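Local coordinates for translation initiation factor eif-2b-like protein (Chaetomium thermophilum, PDB 4ZEO) that forms the delta subunit of the eIF2B complex, which exchanges guanine nucleotide on eIF2, and probably acts in translation initiation as part of its regulatory subcomplex, at residues A[287-292]-A[314-319]; A[373-378]-A[425-430]. All coordinates share one frame; numbering follows the deposited sequence.

In the fold
Along the chain, both segments of contact 1 (287-292 with 314-319) precede those of contact 2 (373-378 with 425-430). Their centres lie about 11 Å apart, on the same side of the chain's centre. Contact 1 joins the C-terminal ends of strands 285-289 and 310-314 in the six-stranded parallel sheet. Contact 2 joins the start of helix 374-384 to strand 426-429 of the small antiparallel sheet. The two meet directly. Tyr289 packs on Gly373, Thr374 and Val377, and Leu314 also reaches Val377. The start of helix 374-384 thus touches both the parallel sheet and strand 426-429, consistent with a Rossmann-like domain.

Contact 1: residues A[287-292]-A[314-319]; sequences VTYGRH and LDDPYV
Tyr289 and Leu314 pair as neighbours in parallel strands, with both side chains on the same face of the sheet. Leu314 N donates to Thr288 O at 2.9 Å, and Gly290 N donates to Leu314 O at 2.8 Å. Leu314 CD1 touches Val287 CG1 at 3.8 Å. Tyr289 CG is anti to the backbone N (chi1 179°), and the ring beyond it meets the 314-316 backbone obliquely. Leu314 CB lies in plane at the ring edge, 4.0 Å from Tyr289 CD1. Further out, Tyr289 CE1 meets Asp315 C at 3.5 Å, and the hydroxyl OH packs on Asp316 CB. Asp315 OD2 comes to 3.5 Å from Gly290 CA, while its OD1 is hydrogen-bonded to Tyr338 OH. Asp316 OD1 accepts from Tyr318 N, forming an Asx turn. The Tyr289 hydroxyl is hydrogen-bonded to Ser372 O. An alanine in place of Tyr289 would probably leave Ser372 O without this mate and open a gap between the 314-316 backbone and helix 374-384. Helix 374-384 packs against Tyr289 and Leu314 through Val377, Leu325 of helix 321-331 meets Thr288, and strand 354-358 flanks strand 285-289 in the sheet.

Contact 2: residues A[373-378]-A[425-430]; sequences GTADVA and LFDNTH
Asp427 reaches from strand 426-429 to the N-terminal end of helix 374-384 and grips two backbone N-H groups with one oxygen. Its CG stands between the backbone N and the carbonyl carbon (chi1 67°), and the carboxylate beyond it meets the helix start. Gly373 N donates to Asp427 OD2 at 2.6 Å, from above the carboxylate plane. Ala375 N donates to the same OD2 at 3.3 Å, on the syn side and from the opposite face of that plane. Two donors on opposite faces should limit how far the carboxylate can turn. Ala375 CB rests against Asp427 OD2 at 3.5 Å. Asp376 OD2 lies 4.3 Å from Asp427 OD2, a like-charge pair whose repulsion the positive end of the helix dipole would probably offset.

Thr429 stands two residues on and faces the same helix. Its OG1 lies beside the backbone N (chi1 -62°) and packs on Ala375 CA, while CG2, anti to that N, meets Ala378 CB at 3.6 Å. Thr374 crosses Thr429 at about a right angle and sets CG2 3.8 Å from Thr429 OG1. Thr374 OG1 is hydrogen-bonded to Pro371 O. The axes of helix segment 374-378 and strand 426-429 approach to 7.5 Å, a closeness consistent with the small side chains of Ala375 and Ala378.

Gly373 is the N-cap residue. At its backbone angles (phi 104°) a CB would be jammed against the carbonyl O of the residue before, which calls for glycine. Asp427 thus joins the edge of the three-stranded antiparallel sheet to a helix start in a domain whose parallel sheet, with strand order 3-2-1-4-5-6, is Rossmann-like.

Contact 1: residues A[287-292]-A[314-319]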
loop_
_atom_site.group_PDB
_atom_site.type_symbol
_atom_site.label_atom_id
_atom_site.label_comp_id
_atom_site.label_asym_id
_atom_site.label_seq_id
_atom_site.Cartn_x
_atom_site.Cartn_y
_atom_site.Cartn_z
ATOM N N VAL A 287 6.526 0.815 -19.114
ATOM C CA VAL A 287 6.111 2.173 -18.819
ATOM C C VAL A 287 5.557 2.250 -17.395
ATOM O O VAL A 287 4.844 1.356 -16.934
ATOM C CB VAL A 287 5.053 2.678 -19.821
ATOM C CG1 VAL A 287 4.684 4.132 -19.500
ATOM C CG2 VAL A 287 5.578 2.553 -21.267
ATOM N N THR A 288 5.945 3.277 -16.654
ATOM C CA THR A 288 5.326 3.480 -15.359
ATOM C C THR A 288 5.196 4.974 -15.100
ATOM O O THR A 288 5.739 5.793 -15.866
ATOM C CB THR A 288 6.090 2.765 -14.226
ATOM O OG1 THR A 288 5.232 2.676 -13.084
ATOM C CG2 THR A 288 7.379 3.507 -13.861
ATOM N N TYR A 289 4.426 5.315 -14.064
ATOM C CA TYR A 289 4.113 6.704 -13.731
ATOM C C TYR A 289 4.485 7.039 -12.289
ATOM O O TYR A 289 3.993 6.417 -11.345
ATOM C CB TYR A 289 2.627 6.961 -13.965
ATOM C CG TYR A 289 2.140 8.350 -13.652
ATOM C CD1 TYR A 289 2.577 9.447 -14.392
ATOM C CD2 TYR A 289 1.244 8.572 -12.612
ATOM C CE1 TYR A 289 2.120 10.725 -14.117
ATOM C CE2 TYR A 289 0.787 9.842 -12.325
ATOM C CZ TYR A 289 1.222 10.917 -13.088
ATOM O OH TYR A 289 0.758 12.190 -12.810
ATOM N N GLY A 290 5.345 8.042 -12.127
ATOM C CA GLY A 290 5.796 8.468 -10.824
ATOM C C GLY A 290 6.621 7.385 -10.176
ATOM O O GLY A 290 7.189 6.533 -10.860
ATOM N N ARG A 291 6.676 7.404 -8.849
ATOM C CA ARG A 291 7.401 6.378 -8.131
ATOM C C ARG A 291 6.537 5.586 -7.182
ATOM O O ARG A 291 6.148 6.085 -6.138
ATOM C CB ARG A 291 8.533 7.013 -7.355
ATOM C CG ARG A 291 9.393 6.034 -6.624
ATOM C CD ARG A 291 10.396 6.795 -5.805
ATOM N NE ARG A 291 11.457 5.928 -5.334
ATOM C CZ ARG A 291 12.548 6.368 -4.720
ATOM N NH1 ARG A 291 12.717 7.668 -4.540
ATOM N NH2 ARG A 291 13.472 5.514 -4.311
ATOM N N HIS A 292 6.270 4.333 -7.529
ATOM C CA HIS A 292 5.547 3.459 -6.620
ATOM C C HIS A 292 6.481 2.335 -6.194
ATOM O O HIS A 292 7.094 1.671 -7.036
ATOM C CB HIS A 292 4.290 2.875 -7.271
ATOM C CG HIS A 292 3.309 2.311 -6.284
ATOM N ND1 HIS A 292 3.452 1.060 -5.719
ATOM C CD2 HIS A 292 2.167 2.832 -5.774
ATOM C CE1 HIS A 292 2.441 0.840 -4.893
ATOM N NE2 HIS A 292 1.653 1.900 -4.905
ATOM N N LEU A 314 7.184 8.240 -16.536
ATOM C CA LEU A 314 6.386 9.426 -16.764
ATOM C C LEU A 314 6.153 10.079 -15.406
ATOM O O LEU A 314 6.236 9.390 -14.383
ATOM C CB LEU A 314 5.067 9.051 -17.439
ATOM C CG LEU A 314 5.112 8.330 -18.798
ATOM C CD1 LEU A 314 3.746 7.768 -19.159
ATOM C CD2 LEU A 314 5.560 9.261 -19.884
ATOM N N ASP A 315 5.906 11.391 -15.357
ATOM C CA ASP A 315 5.748 12.012 -14.048
ATOM C C ASP A 315 4.662 13.064 -13.982
ATOM O O ASP A 315 4.092 13.463 -15.000
ATOM C CB ASP A 315 7.061 12.652 -13.589
ATOM C CG ASP A 315 7.382 12.351 -12.115
ATOM O OD1 ASP A 315 8.535 12.601 -11.719
ATOM O OD2 ASP A 315 6.489 11.889 -11.355
ATOM N N ASP A 316 4.361 13.468 -12.752
ATOM C CA ASP A 316 3.536 14.629 -12.458
ATOM C C ASP A 316 4.519 15.785 -12.273
ATOM O O ASP A 316 5.380 15.715 -11.397
ATOM C CB ASP A 316 2.699 14.378 -11.195
ATOM C CG ASP A 316 1.748 15.523 -10.850
ATOM O OD1 ASP A 316 2.030 16.702 -11.147
ATOM O OD2 ASP A 316 0.714 15.236 -10.225
ATOM N N PRO A 317 4.377 16.864 -13.063
ATOM C CA PRO A 317 5.302 18.001 -13.046
ATOM C C PRO A 317 5.359 18.682 -11.682
ATOM O O PRO A 317 6.341 19.350 -11.369
ATOM C CB PRO A 317 4.731 18.929 -14.124
ATOM C CG PRO A 317 3.285 18.594 -14.158
ATOM C CD PRO A 317 3.280 17.100 -14.018
ATOM N N TYR A 318 4.242 18.645 -10.962
ATOM C CA TYR A 318 4.135 19.195 -9.611
ATOM C C TYR A 318 4.749 18.363 -8.483
ATOM O O TYR A 318 5.147 18.915 -7.469
ATOM C CB TYR A 318 2.681 19.542 -9.325
ATOM C CG TYR A 318 2.172 20.490 -10.383
ATOM C CD1 TYR A 318 2.571 21.817 -10.384
ATOM C CD2 TYR A 318 1.306 20.061 -11.391
ATOM C CE1 TYR A 318 2.128 22.696 -11.349
ATOM C CE2 TYR A 318 0.850 20.932 -12.359
ATOM C CZ TYR A 318 1.266 22.249 -12.329
ATOM O OH TYR A 318 0.828 23.134 -13.281
ATOM N N VAL A 319 4.687 17.053 -8.568
ATOM C CA VAL A 319 5.350 16.214 -7.580
ATOM C C VAL A 319 6.822 15.868 -7.883
ATOM O O VAL A 319 7.705 16.097 -7.057
ATOM C CB VAL A 319 4.534 14.936 -7.376
ATOM C CG1 VAL A 319 5.174 14.067 -6.289
ATOM C CG2 VAL A 319 3.078 15.327 -7.057
#

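Contact 2: residues A[373-378]-A[425-430]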
loop_
_atom_site.group_PDB
_atom_site.type_symbol
_atom_site.label_atom_id
_atom_site.label_comp_id
_atom_site.label_asym_id
_atom_site.label_seq_id
_atom_site.Cartn_x
_atom_site.Cartn_y
_atom_site.Cartn_z
ATOM N N GLY A 373 -3.197 11.469 -12.466
ATOM C CA GLY A 373 -2.435 11.256 -13.691
ATOM C C GLY A 373 -2.205 9.780 -14.025
ATOM O O GLY A 373 -1.874 9.455 -15.166
ATOM N N THR A 374 -2.437 8.879 -13.059
ATOM C CA THR A 374 -2.346 7.436 -13.297
ATOM C C THR A 374 -3.399 6.972 -14.304
ATOM O O THR A 374 -3.120 6.142 -15.182
ATOM C CB THR A 374 -2.528 6.635 -11.985
ATOM O OG1 THR A 374 -1.449 6.938 -11.096
ATOM C CG2 THR A 374 -2.567 5.115 -12.240
ATOM N N ALA A 375 -4.610 7.520 -14.165
ATOM C CA ALA A 375 -5.732 7.187 -15.034
ATOM C C ALA A 375 -5.461 7.555 -16.491
ATOM O O ALA A 375 -5.820 6.802 -17.394
ATOM C CB ALA A 375 -7.003 7.875 -14.556
ATOM N N ASP A 376 -4.821 8.700 -16.716
ATOM C CA ASP A 376 -4.524 9.120 -18.085
ATOM C C ASP A 376 -3.565 8.130 -18.734
ATOM O O ASP A 376 -3.733 7.779 -19.903
ATOM C CB ASP A 376 -3.963 10.540 -18.109
ATOM C CG ASP A 376 -4.906 11.530 -17.483
ATOM O OD1 ASP A 376 -5.852 11.973 -18.156
ATOM O OD2 ASP A 376 -4.737 11.844 -16.298
ATOM N N VAL A 377 -2.579 7.674 -17.963
ATOM C CA VAL A 377 -1.615 6.684 -18.437
ATOM C C VAL A 377 -2.298 5.352 -18.793
ATOM O O VAL A 377 -2.092 4.826 -19.891
ATOM C CB VAL A 377 -0.524 6.421 -17.375
ATOM C CG1 VAL A 377 0.486 5.387 -17.870
ATOM C CG2 VAL A 377 0.182 7.710 -17.037
ATOM N N ALA A 378 -3.132 4.841 -17.884
ATOM C CA ALA A 378 -3.880 3.598 -18.108
ATOM C C ALA A 378 -4.867 3.714 -19.285
ATOM O O ALA A 378 -5.036 2.778 -20.060
ATOM C CB ALA A 378 -4.621 3.181 -16.842
ATOM N N LEU A 425 -5.452 14.933 -4.759
ATOM C CA LEU A 425 -4.271 14.516 -5.500
ATOM C C LEU A 425 -4.308 13.033 -5.910
ATOM O O LEU A 425 -3.283 12.433 -6.226
ATOM C CB LEU A 425 -3.032 14.837 -4.657
ATOM C CG LEU A 425 -2.999 14.273 -3.234
ATOM C CD1 LEU A 425 -2.446 12.844 -3.212
ATOM C CD2 LEU A 425 -2.197 15.176 -2.318
ATOM N N PHE A 426 -5.514 12.481 -5.949
ATOM C CA PHE A 426 -5.750 11.112 -6.376
ATOM C C PHE A 426 -6.727 11.134 -7.534
ATOM O O PHE A 426 -7.540 12.052 -7.628
ATOM C CB PHE A 426 -6.318 10.264 -5.230
ATOM C CG PHE A 426 -5.333 9.968 -4.138
ATOM C CD1 PHE A 426 -4.211 9.183 -4.389
ATOM C CD2 PHE A 426 -5.508 10.506 -2.860
ATOM C CE1 PHE A 426 -3.292 8.922 -3.388
ATOM C CE2 PHE A 426 -4.590 10.246 -1.846
ATOM C CZ PHE A 426 -3.480 9.448 -2.113
ATOM N N ASP A 427 -6.629 10.161 -8.437
ATOM C CA ASP A 427 -7.670 10.001 -9.447
ATOM C C ASP A 427 -8.120 8.525 -9.478
ATOM O O ASP A 427 -7.530 7.659 -8.822
ATOM C CB ASP A 427 -7.217 10.512 -10.834
ATOM C CG ASP A 427 -6.090 9.683 -11.470
ATOM O OD1 ASP A 427 -5.800 8.558 -11.028
ATOM O OD2 ASP A 427 -5.482 10.172 -12.441
ATOM N N ASN A 428 -9.180 8.247 -10.222
ATOM C CA ASN A 428 -9.715 6.904 -10.296
ATOM C C ASN A 428 -9.478 6.225 -11.631
ATOM O O ASN A 428 -9.875 6.738 -12.675
ATOM C CB ASN A 428 -11.205 6.948 -10.001
ATOM C CG ASN A 428 -11.796 5.584 -9.828
ATOM O OD1 ASN A 428 -12.542 5.114 -10.688
ATOM N ND2 ASN A 428 -11.439 4.909 -8.735
ATOM N N THR A 429 -8.835 5.063 -11.610
ATOM C CA THR A 429 -8.676 4.327 -12.856
ATOM C C THR A 429 -9.712 3.215 -12.921
ATOM O O THR A 429 -9.613 2.220 -12.186
ATOM C CB THR A 429 -7.246 3.732 -13.022
ATOM O OG1 THR A 429 -6.265 4.787 -13.054
ATOM C CG2 THR A 429 -7.154 2.947 -14.324
ATOM N N HIS A 430 -10.679 3.364 -13.839
ATOM C CA HIS A 430 -11.775 2.394 -14.000
ATOM C C HIS A 430 -11.174 1.046 -14.407
ATOM O O HIS A 430 -10.174 1.011 -15.117
ATOM C CB HIS A 430 -12.755 2.872 -15.059
ATOM C CG HIS A 430 -14.041 2.107 -15.086
ATOM N ND1 HIS A 430 -14.138 0.850 -15.645
ATOM C CD2 HIS A 430 -15.295 2.442 -14.699
ATOM C CE1 HIS A 430 -15.383 0.421 -15.548
ATOM N NE2 HIS A 430 -16.107 1.374 -14.987
#